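PDB 1YHT: DspB from Aggregatibacter actinomycetemcomitans, which is a family 20 glycoside hydrolase, a beta-N-acetylhexosaminidase that probably releases biofilm by cleaving N-acetylglucosamine linkages of its matrix polysaccharide. Local coordinates for residues I62-L67 / Q161-E166; E58-E63 / T122-L127. All blocks are in the same frame, centred on the assembly; numbering follows the deposited sequence.

Contacts 1 and 2 begin from one loop, which follows strand 49-53 of the TIM barrel; they share Ile62 and Glu63, and their centres lie about 11 Å apart. Contact 2 sets the earlier part of the loop against helix 122-132, whereas contact 1 sets its later part against helix 154-171. Apolar side chains join them: Leu163 CD1 of contact 1 comes within 3.7 Å of Tyr60 OH of contact 2, and Leu67 CD1 lies 3.9 Å from Tyr60 CZ. A bound glycerol lies about 4 Å from the side chain of Glu166; it probably came from the crystallisation liquor, though such molecules often mark pockets.

Contact 1 of 2, residues I62-L67 / Q161-E166; sequences IESHLL and QSLMSE
Leu66 and Glu166 meet tip to tip where a long loop of the TIM barrel, the one after strand 49-53, packs against the outer helix 154-171. Glu166 leaves the helix with CG anti to its backbone N (chi1 -177°) and stays extended beyond, a shape that carries its carboxylate across to the loop backbone. There OE2 accepts from Leu66 N at 2.8 Å, with an N-H...O angle of 160°. Its other oxygen, OE1, receives the hydroxyl proton of Ser64 OG at 2.6 Å. Each oxygen accepts through its syn lone pair, which restrains the rotation of the carboxylate. Glutamate suits this place because its reach and its two oxygens let one side chain hold a hydroxyl and a backbone N-H together; these donors should help to stabilise a negative charge.

Ser64 also organises the loop itself. In an ST motif its OG accepts from Leu67 N at 2.8 Å, and the same hydroxyl thus ties the turn to the helix while shaping it.

Leucine at 66 combines this polar hold with apolar cover: its CB and CD1 lie beside OE2 of Glu166, while CD2 lies against the helix backbone, 3.0 Å from Ser162 O, with Leu163 CB farther off. Ser162 itself turns its OG back to Phe159 O of its own helix. On the inner side Leu163 crosses Leu67 at about a right angle, their CD1 atoms 3.9 Å apart. Leu163 continues onto Leu115 of strand 110-117 and Ile124 of helix 122-132, so a branched apolar residue fits where the loop, strand and helices converge. Beside the Ser64 bond, a water donates one proton to Glu166 OE1 at 2.8 Å and the other to Glu63 O, also at 2.8 Å.

Contact 2 of 2, residues E58-E63 / T122-L127; sequences ENYAIE and TAIFKL
Tyr60 faces three apolar residues of helix 122-132: Ala123, Ile124 and Leu127. Its CG stands anti to the backbone N (chi1 -178°), and the side chains of Tyr60 and Ile124 cross obliquely. The closest approach of these two is 3.6 Å, from Tyr60 CD1 to Ile124 CG1, with CE1 a little farther from the same methylene. Nearer the backbone, Tyr60 CB rests between two residues one helical turn apart, 3.8 Å from Leu127 CD1 and 4.1 Å from Ala123 CB. The short alanine side chain lets the loop backbone at Asn59 and Tyr60 come close to the helix, and the longer isoleucine and leucine supply the bulk beside it.

Packing carries this contact, and Asn59 finds its polar partner elsewhere: its CB points away from the helix, and ND2 bonds to Pro90 O. Just before 58-63, His57 and Asp56 do bond the helix, at Thr122 and Ala123. Apart from the helix, the Tyr60 ring makes an edge-to-face stack with Phe54 and touches Leu115 of strand 110-117, as well as Leu163 and Val167 of helix 154-171. An aromatic residue is well suited to fill a site bordered by so many partners. Because the loop follows strand 49-53 and the helix follows its parallel neighbour 110-117, the contact joins successive beta-alpha units of this family 20 TIM barrel.

Contact 1 of 2, residues I62-L67 / Q161-E166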
loop_
_atom_site.group_PDB
_atom_site.type_symbol
_atom_site.label_atom_id
_atom_site.label_comp_id
_atom_site.label_asym_id
_atom_site.label_seq_id
_atom_site.Cartn_x
_atom_site.Cartn_y
_atom_site.Cartn_z
ATOM N N ILE A 62 0.816 -6.446 -12.186
ATOM C CA ILE A 62 2.073 -6.397 -12.937
ATOM C C ILE A 62 2.429 -7.755 -13.459
ATOM O O ILE A 62 1.982 -8.767 -12.949
ATOM C CB ILE A 62 3.281 -5.830 -12.093
ATOM C CG1 ILE A 62 3.680 -6.776 -10.957
ATOM C CG2 ILE A 62 2.892 -4.505 -11.526
ATOM C CD1 ILE A 62 4.748 -6.173 -10.006
ATOM N N GLU A 63 3.293 -7.754 -14.467
ATOM C CA GLU A 63 3.799 -8.951 -15.051
ATOM C C GLU A 63 4.624 -9.767 -14.043
ATOM O O GLU A 63 5.290 -9.209 -13.131
ATOM C CB GLU A 63 4.637 -8.608 -16.288
ATOM C CG GLU A 63 5.080 -9.805 -17.090
ATOM C CD GLU A 63 5.523 -9.505 -18.524
ATOM O OE1 GLU A 63 5.667 -8.327 -18.954
ATOM O OE2 GLU A 63 5.666 -10.496 -19.239
ATOM N N SER A 64 4.618 -11.086 -14.243
ATOM C CA SER A 64 5.308 -12.017 -13.330
ATOM C C SER A 64 5.711 -13.318 -14.029
ATOM O O SER A 64 4.854 -14.005 -14.590
ATOM C CB SER A 64 4.418 -12.401 -12.149
ATOM O OG SER A 64 5.091 -13.331 -11.292
ATOM N N HIS A 65 7.008 -13.635 -13.982
ATOM C CA HIS A 65 7.485 -14.994 -14.308
ATOM C C HIS A 65 7.003 -16.029 -13.269
ATOM O O HIS A 65 6.484 -17.069 -13.608
ATOM C CB HIS A 65 9.026 -15.032 -14.340
ATOM C CG HIS A 65 9.642 -14.592 -15.635
ATOM N ND1 HIS A 65 9.540 -13.306 -16.117
ATOM C CD2 HIS A 65 10.440 -15.265 -16.503
ATOM C CE1 HIS A 65 10.209 -13.222 -17.260
ATOM N NE2 HIS A 65 10.746 -14.410 -17.530
ATOM N N LEU A 66 7.170 -15.707 -11.984
ATOM C CA LEU A 66 6.842 -16.668 -10.908
ATOM C C LEU A 66 5.371 -17.062 -10.880
ATOM O O LEU A 66 5.021 -18.238 -10.625
ATOM C CB LEU A 66 7.268 -16.086 -9.538
ATOM C CG LEU A 66 8.657 -16.415 -8.975
ATOM C CD1 LEU A 66 9.715 -16.139 -9.907
ATOM C CD2 LEU A 66 8.914 -15.608 -7.725
ATOM N N LEU A 67 4.491 -16.091 -11.106
ATOM C CA LEU A 67 3.048 -16.357 -11.157
ATOM C C LEU A 67 2.538 -16.641 -12.572
ATOM O O LEU A 67 1.362 -16.861 -12.766
ATOM C CB LEU A 67 2.270 -15.227 -10.519
ATOM C CG LEU A 67 2.758 -14.832 -9.123
ATOM C CD1 LEU A 67 2.083 -13.586 -8.694
ATOM C CD2 LEU A 67 2.543 -15.919 -8.088
ATOM N N GLN A 161 9.152 -14.836 -0.214
ATOM C CA GLN A 161 10.432 -14.257 -0.471
ATOM C C GLN A 161 10.864 -14.421 -1.941
ATOM O O GLN A 161 11.428 -13.526 -2.483
ATOM C CB GLN A 161 11.450 -14.850 0.475
ATOM C CG GLN A 161 11.300 -14.237 1.895
ATOM C CD GLN A 161 12.290 -14.845 2.878
ATOM O OE1 GLN A 161 12.986 -15.808 2.549
ATOM N NE2 GLN A 161 12.352 -14.279 4.087
ATOM N N SER A 162 10.572 -15.555 -2.562
ATOM C CA SER A 162 10.814 -15.723 -4.003
ATOM C C SER A 162 10.042 -14.691 -4.848
ATOM O O SER A 162 10.611 -14.162 -5.781
ATOM C CB SER A 162 10.540 -17.152 -4.471
ATOM O OG SER A 162 9.152 -17.367 -4.622
ATOM N N LEU A 163 8.795 -14.361 -4.485
ATOM C CA LEU A 163 8.002 -13.343 -5.192
ATOM C C LEU A 163 8.537 -11.939 -4.855
ATOM O O LEU A 163 8.730 -11.088 -5.739
ATOM C CB LEU A 163 6.512 -13.449 -4.821
ATOM C CG LEU A 163 5.511 -12.576 -5.579
ATOM C CD1 LEU A 163 5.622 -12.773 -7.148
ATOM C CD2 LEU A 163 4.094 -12.893 -5.061
ATOM N N MET A 164 8.891 -11.721 -3.597
ATOM C CA MET A 164 9.550 -10.450 -3.245
ATOM C C MET A 164 10.810 -10.208 -4.069
ATOM O O MET A 164 11.013 -9.093 -4.563
ATOM C CB MET A 164 9.884 -10.395 -1.767
ATOM C CG MET A 164 8.660 -10.366 -0.850
ATOM S SD MET A 164 9.127 -10.694 0.896
ATOM C CE MET A 164 10.018 -9.187 1.298
ATOM N N SER A 165 11.635 -11.244 -4.249
ATOM C CA SER A 165 12.855 -11.110 -5.077
ATOM C C SER A 165 12.575 -10.674 -6.518
ATOM O O SER A 165 13.301 -9.857 -7.103
ATOM C CB SER A 165 13.624 -12.435 -5.077
ATOM O OG SER A 165 14.116 -12.711 -3.772
ATOM N N GLU A 166 11.528 -11.256 -7.112
ATOM C CA GLU A 166 11.092 -10.872 -8.440
ATOM C C GLU A 166 10.633 -9.408 -8.492
ATOM O O GLU A 166 11.001 -8.647 -9.404
ATOM C CB GLU A 166 9.966 -11.794 -8.874
ATOM C CG GLU A 166 9.507 -11.483 -10.299
ATOM C CD GLU A 166 8.410 -12.402 -10.778
ATOM O OE1 GLU A 166 7.234 -12.069 -10.545
ATOM O OE2 GLU A 166 8.738 -13.409 -11.413
HETATM O O HOH W 1 5.720 -9.710 -10.376
#

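Contact 2 of 2, residues E58-E63 / T122-L127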
loop_
_atom_site.group_PDB
_atom_site.type_symbol
_atom_site.label_atom_id
_atom_site.label_comp_id
_atom_site.label_asym_id
_atom_site.label_seq_id
_atom_site.Cartn_x
_atom_site.Cartn_y
_atom_site.Cartn_z
ATOM N N GLU A 58 -8.471 -8.450 -5.636
ATOM C CA GLU A 58 -9.148 -8.363 -6.909
ATOM C C GLU A 58 -8.181 -8.577 -8.083
ATOM O O GLU A 58 -8.607 -9.054 -9.148
ATOM C CB GLU A 58 -9.829 -6.998 -7.058
ATOM C CG GLU A 58 -11.015 -6.735 -6.123
ATOM C CD GLU A 58 -10.608 -6.319 -4.734
ATOM O OE1 GLU A 58 -9.410 -6.303 -4.411
ATOM O OE2 GLU A 58 -11.500 -6.008 -3.940
ATOM N N ASN A 59 -6.906 -8.217 -7.904
ATOM C CA ASN A 59 -5.934 -8.367 -8.972
ATOM C C ASN A 59 -4.481 -8.265 -8.491
ATOM O O ASN A 59 -4.211 -7.796 -7.381
ATOM C CB ASN A 59 -6.206 -7.294 -10.038
ATOM C CG ASN A 59 -5.487 -7.544 -11.364
ATOM O OD1 ASN A 59 -5.156 -8.677 -11.736
ATOM N ND2 ASN A 59 -5.304 -6.482 -12.109
ATOM N N TYR A 60 -3.580 -8.788 -9.334
ATOM C CA TYR A 60 -2.134 -8.637 -9.204
ATOM C C TYR A 60 -1.771 -7.949 -10.528
ATOM O O TYR A 60 -1.774 -8.589 -11.584
ATOM C CB TYR A 60 -1.444 -10.035 -9.119
ATOM C CG TYR A 60 0.035 -9.965 -8.933
ATOM C CD1 TYR A 60 0.576 -9.839 -7.657
ATOM C CD2 TYR A 60 0.903 -9.953 -10.031
ATOM C CE1 TYR A 60 1.961 -9.745 -7.460
ATOM C CE2 TYR A 60 2.287 -9.831 -9.861
ATOM C CZ TYR A 60 2.801 -9.745 -8.541
ATOM O OH TYR A 60 4.122 -9.603 -8.306
ATOM N N ALA A 61 -1.445 -6.664 -10.465
ATOM C CA ALA A 61 -1.493 -5.804 -11.632
ATOM C C ALA A 61 -0.158 -5.553 -12.353
ATOM O O ALA A 61 -0.031 -4.556 -13.070
ATOM C CB ALA A 61 -2.115 -4.481 -11.249
ATOM N N ILE A 62 0.816 -6.446 -12.186
ATOM C CA ILE A 62 2.073 -6.397 -12.937
ATOM C C ILE A 62 2.429 -7.755 -13.459
ATOM O O ILE A 62 1.982 -8.767 -12.949
ATOM C CB ILE A 62 3.281 -5.830 -12.093
ATOM C CG1 ILE A 62 3.680 -6.776 -10.957
ATOM C CG2 ILE A 62 2.892 -4.505 -11.526
ATOM C CD1 ILE A 62 4.748 -6.173 -10.006
ATOM N N GLU A 63 3.293 -7.754 -14.467
ATOM C CA GLU A 63 3.799 -8.951 -15.051
ATOM C C GLU A 63 4.624 -9.767 -14.043
ATOM O O GLU A 63 5.290 -9.209 -13.131
ATOM C CB GLU A 63 4.637 -8.608 -16.288
ATOM C CG GLU A 63 5.080 -9.805 -17.090
ATOM C CD GLU A 63 5.523 -9.505 -18.524
ATOM O OE1 GLU A 63 5.667 -8.327 -18.954
ATOM O OE2 GLU A 63 5.666 -10.496 -19.239
ATOM N N THR A 122 -5.544 -12.415 -2.517
ATOM C CA THR A 122 -6.293 -13.427 -3.260
ATOM C C THR A 122 -5.868 -13.543 -4.721
ATOM O O THR A 122 -5.844 -14.627 -5.250
ATOM C CB THR A 122 -7.801 -13.244 -3.146
ATOM O OG1 THR A 122 -8.141 -13.166 -1.763
ATOM C CG2 THR A 122 -8.541 -14.428 -3.751
ATOM N N ALA A 123 -5.543 -12.436 -5.374
ATOM C CA ALA A 123 -5.163 -12.501 -6.782
ATOM C C ALA A 123 -3.910 -13.388 -6.958
ATOM O O ALA A 123 -3.816 -14.194 -7.875
ATOM C CB ALA A 123 -4.924 -11.104 -7.321
ATOM N N ILE A 124 -2.948 -13.225 -6.067
ATOM C CA ILE A 124 -1.767 -14.095 -6.046
ATOM C C ILE A 124 -2.183 -15.562 -5.900
ATOM O O ILE A 124 -1.709 -16.402 -6.636
ATOM C CB ILE A 124 -0.836 -13.707 -4.899
ATOM C CG1 ILE A 124 -0.120 -12.365 -5.211
ATOM C CG2 ILE A 124 0.175 -14.786 -4.641
ATOM C CD1 ILE A 124 0.553 -11.712 -4.008
ATOM N N PHE A 125 -3.042 -15.863 -4.932
ATOM C CA PHE A 125 -3.550 -17.248 -4.766
ATOM C C PHE A 125 -4.145 -17.789 -6.076
ATOM O O PHE A 125 -3.885 -18.920 -6.502
ATOM C CB PHE A 125 -4.644 -17.285 -3.697
ATOM C CG PHE A 125 -4.169 -16.975 -2.276
ATOM C CD1 PHE A 125 -2.859 -17.101 -1.905
ATOM C CD2 PHE A 125 -5.092 -16.633 -1.317
ATOM C CE1 PHE A 125 -2.455 -16.865 -0.580
ATOM C CE2 PHE A 125 -4.705 -16.374 0.021
ATOM C CZ PHE A 125 -3.395 -16.499 0.376
ATOM N N LYS A 126 -4.959 -16.970 -6.725
ATOM C CA LYS A 126 -5.626 -17.424 -7.924
ATOM C C LYS A 126 -4.618 -17.706 -9.057
ATOM O O LYS A 126 -4.773 -18.673 -9.781
ATOM C CB LYS A 126 -6.677 -16.417 -8.357
ATOM C CG LYS A 126 -7.855 -16.280 -7.339
ATOM C CD LYS A 126 -8.380 -17.675 -6.868
ATOM C CE LYS A 126 -9.744 -17.647 -6.156
ATOM N NZ LYS A 126 -10.165 -19.085 -5.841
ATOM N N LEU A 127 -3.581 -16.881 -9.207
ATOM C CA LEU A 127 -2.514 -17.172 -10.202
ATOM C C LEU A 127 -1.684 -18.424 -9.885
ATOM O O LEU A 127 -1.311 -19.183 -10.802
ATOM C CB LEU A 127 -1.593 -15.951 -10.352
ATOM C CG LEU A 127 -2.227 -14.721 -11.002
ATOM C CD1 LEU A 127 -1.366 -13.492 -10.773
ATOM C CD2 LEU A 127 -2.473 -14.993 -12.477
#